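Local coordinates for endoribonuclease ToxN (Pectobacterium atrosepticum, PDB 2XDB), which cleaves RNA within AAA(U/G) sequences as the toxin of a type III toxin-antitoxin system and is bound by the repeated ToxI RNA, at residues Thr108-Lys111 and Arg112-Lys116. Sequence-based numbering, arbitrary orientation.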
ATOM      1  N   THR A 108      16.847 -14.651  -0.470  1.00 56.38           N
ATOM      2  CA  THR A 108      16.800 -14.347  -1.884  1.00 59.76           C
ATOM      3  C   THR A 108      17.128 -12.875  -2.094  1.00 66.58           C
ATOM      4  O   THR A 108      17.235 -12.120  -1.131  1.00 75.37           O
ATOM      5  CB  THR A 108      15.399 -14.593  -2.391  1.00 66.77           C
ATOM      6  OG1 THR A 108      14.513 -13.653  -1.767  1.00 74.42           O
ATOM      7  CG2 THR A 108      14.969 -15.992  -2.013  1.00 63.08           C
ATOM      8  N   PRO A 109      17.290 -12.458  -3.354  1.00 65.65           N
ATOM      9  CA  PRO A 109      17.468 -11.040  -3.681  1.00 62.40           C
ATOM     10  C   PRO A 109      16.260 -10.218  -3.277  1.00 61.14           C
ATOM     11  O   PRO A 109      16.416  -9.091  -2.803  1.00 64.49           O
ATOM     12  CB  PRO A 109      17.577 -11.047  -5.208  1.00 60.73           C
ATOM     13  CG  PRO A 109      18.085 -12.388  -5.535  1.00 59.97           C
ATOM     14  CD  PRO A 109      17.454 -13.316  -4.537  1.00 63.11           C
ATOM     15  N   TYR A 110      15.068 -10.769  -3.483  1.00 53.53           N
ATOM     16  CA  TYR A 110      13.839 -10.077  -3.124  1.00 51.72           C
ATOM     17  C   TYR A 110      13.900  -9.669  -1.660  1.00 56.37           C
ATOM     18  O   TYR A 110      13.613  -8.528  -1.318  1.00 65.35           O
ATOM     19  CB  TYR A 110      12.638 -10.978  -3.382  1.00 52.76           C
ATOM     20  CG  TYR A 110      11.287 -10.369  -3.090  1.00 51.91           C
ATOM     21  CD1 TYR A 110      10.375 -11.025  -2.269  1.00 47.40           C
ATOM     22  CD2 TYR A 110      10.916  -9.150  -3.639  1.00 53.89           C
ATOM     23  CE1 TYR A 110       9.130 -10.488  -2.000  1.00 47.78           C
ATOM     24  CE2 TYR A 110       9.671  -8.597  -3.371  1.00 54.69           C
ATOM     25  CZ  TYR A 110       8.783  -9.272  -2.549  1.00 52.56           C
ATOM     26  OH  TYR A 110       7.549  -8.734  -2.281  1.00 46.59           O
ATOM     27  N   LYS A 111      14.298 -10.592  -0.793  1.00 54.69           N
ATOM     28  CA  LYS A 111      14.450 -10.259   0.623  1.00 55.39           C
ATOM     29  C   LYS A 111      15.386  -9.073   0.818  1.00 57.24           C
ATOM     30  O   LYS A 111      15.070  -8.156   1.567  1.00 67.11           O
ATOM     31  CB  LYS A 111      14.945 -11.460   1.418  1.00 53.04           C
ATOM     32  CG  LYS A 111      14.877 -11.295   2.912  1.00 51.17           C
ATOM     33  CD  LYS A 111      15.091 -12.641   3.599  1.00 56.15           C
ATOM     34  CE  LYS A 111      15.081 -12.497   5.106  1.00 64.96           C
ATOM     35  NZ  LYS A 111      15.464 -13.744   5.826  1.00 69.97           N
ATOM     36  N   ARG A 112      16.529  -9.076   0.139  1.00 51.80           N
ATOM     37  CA  ARG A 112      17.450  -7.942   0.233  1.00 55.11           C
ATOM     38  C   ARG A 112      16.761  -6.635  -0.146  1.00 56.93           C
ATOM     39  O   ARG A 112      16.959  -5.603   0.502  1.00 66.69           O
ATOM     40  CB  ARG A 112      18.694  -8.140  -0.640  1.00 53.04           C
ATOM     41  CG  ARG A 112      19.594  -9.280  -0.214  1.00 55.21           C
ATOM     42  CD  ARG A 112      20.832  -9.366  -1.106  1.00 67.63           C
ATOM     43  NE  ARG A 112      21.181 -10.758  -1.390  1.00 84.47           N
ATOM     44  CZ  ARG A 112      20.930 -11.375  -2.542  1.00 94.33           C
ATOM     45  NH1 ARG A 112      21.276 -12.648  -2.714  1.00 95.72           N
ATOM     46  NH2 ARG A 112      20.340 -10.714  -3.531  1.00 94.33           N
ATOM     47  N   MET A 113      15.958  -6.687  -1.199  1.00 49.88           N
ATOM     48  CA  MET A 113      15.246  -5.511  -1.678  1.00 49.00           C
ATOM     49  C   MET A 113      14.270  -5.051  -0.609  1.00 53.09           C
ATOM     50  O   MET A 113      14.215  -3.865  -0.278  1.00 61.16           O
ATOM     51  CB  MET A 113      14.490  -5.823  -2.982  1.00 42.86           C
ATOM     52  CG  MET A 113      14.157  -4.597  -3.803  1.00 35.81           C
ATOM     53  SD  MET A 113      12.896  -4.877  -5.049  1.00 60.97           S
ATOM     54  CE  MET A 113      11.540  -5.408  -4.011  1.00 68.58           C
ATOM     55  N   LEU A 114      13.501  -5.992  -0.067  1.00 43.63           N
ATOM     56  CA  LEU A 114      12.586  -5.678   1.025  1.00 42.77           C
ATOM     57  C   LEU A 114      13.305  -4.888   2.126  1.00 46.28           C
ATOM     58  O   LEU A 114      12.763  -3.935   2.689  1.00 50.30           O
ATOM     59  CB  LEU A 114      11.968  -6.955   1.590  1.00 36.67           C
ATOM     60  CG  LEU A 114      10.993  -7.658   0.648  1.00 44.81           C
ATOM     61  CD1 LEU A 114      10.436  -8.915   1.281  1.00 45.62           C
ATOM     62  CD2 LEU A 114       9.869  -6.702   0.290  1.00 50.81           C
ATOM     63  N   TYR A 115      14.541  -5.265   2.409  1.00 43.80           N
ATOM     64  CA  TYR A 115      15.262  -4.623   3.489  1.00 45.29           C
ATOM     65  C   TYR A 115      15.824  -3.279   3.112  1.00 45.84           C
ATOM     66  O   TYR A 115      16.055  -2.438   3.976  1.00 50.11           O
ATOM     67  CB  TYR A 115      16.360  -5.522   4.024  1.00 47.32           C
ATOM     68  CG  TYR A 115      15.845  -6.485   5.048  1.00 49.59           C
ATOM     69  CD1 TYR A 115      15.053  -6.045   6.103  1.00 48.93           C
ATOM     70  CD2 TYR A 115      16.137  -7.830   4.963  1.00 47.57           C
ATOM     71  CE1 TYR A 115      14.577  -6.930   7.043  1.00 49.99           C
ATOM     72  CE2 TYR A 115      15.674  -8.720   5.901  1.00 47.91           C
ATOM     73  CZ  TYR A 115      14.894  -8.270   6.931  1.00 48.92           C
ATOM     74  OH  TYR A 115      14.436  -9.173   7.847  1.00 49.02           O
ATOM     75  N   LYS A 116      16.060  -3.061   1.828  1.00 46.00           N
ATOM     76  CA  LYS A 116      16.464  -1.729   1.411  1.00 49.33           C
ATOM     77  C   LYS A 116      15.227  -0.841   1.448  1.00 53.60           C
ATOM     78  O   LYS A 116      15.292   0.330   1.804  1.00 55.34           O
ATOM     79  CB  LYS A 116      17.095  -1.761   0.026  1.00 49.16           C
ATOM     80  CG  LYS A 116      18.498  -2.362   0.008  1.00 51.58           C
ATOM     81  CD  LYS A 116      19.499  -1.406   0.630  1.00 52.45           C
ATOM     82  CE  LYS A 116      20.908  -1.950   0.576  1.00 52.59           C
ATOM     83  NZ  LYS A 116      21.841  -1.090   1.363  1.00 56.40           N
TER
HETATM   84  O   HOH W   1      15.617 -11.454   8.378  1.00 58.21           O
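The first turns of helix 109-123 join Thr108-Lys111 to Arg112-Lys116 through i to i+4 backbone bonds and side chains that meet one turn apart. Successive donors are Arg112 N to Thr108 O, weak at 3.4 Å, then Met113 N to Pro109 O, Leu114 N to Tyr110 O (2.8 Å) and Tyr115 N to Lys111 O. Thr108 is the N-cap: its OG1 accepts from Lys111 N at 3.2 Å and 169°, satisfying an amide of the first turn that has no earlier helical carbonyl to use.

On the side facing the protein, Leu114 CG lies over one face of the Tyr110 ring, 4.2 Å from its centroid and 9° off the normal, a CH-pi contact, with Leu114 CD1 near Tyr110 CE1 and Leu114 CD2 near Tyr110 CZ. With Tyr110 CG anti to its N (chi1 -178°), the ring stands out from the helix side, and Leu114, its CG turned back beside its own N, reaches the ring face. Met113, bent at chi3, brings CE to 3.8 Å from Tyr110 CE2 at an oblique angle. Leu114 is buried and also touches Leu100 and Leu102, so this side of the helix packs on the loop that follows strand 97-99, an outermost strand of the antiparallel sheet of this ToxN/AbiQ-family toxin.

On a neighbouring face Lys111 and Tyr115 run side by side in the same direction. The extended lysine chain passes the aromatic ring, Lys111 CE lying 3.9 Å from Tyr115 CE2. Lys111 NZ is gripped mainly by the carbonyl oxygens of Met105 and Leu102, so the lysine ties the preceding loop to the helix. A water 2.6 Å from Tyr115 OH also accepts weakly from Lys111 NZ. Arg112 folds back toward the N-terminal end of the helix, the Thr108 carbonyl oxygen lying over one face of its guanidinium.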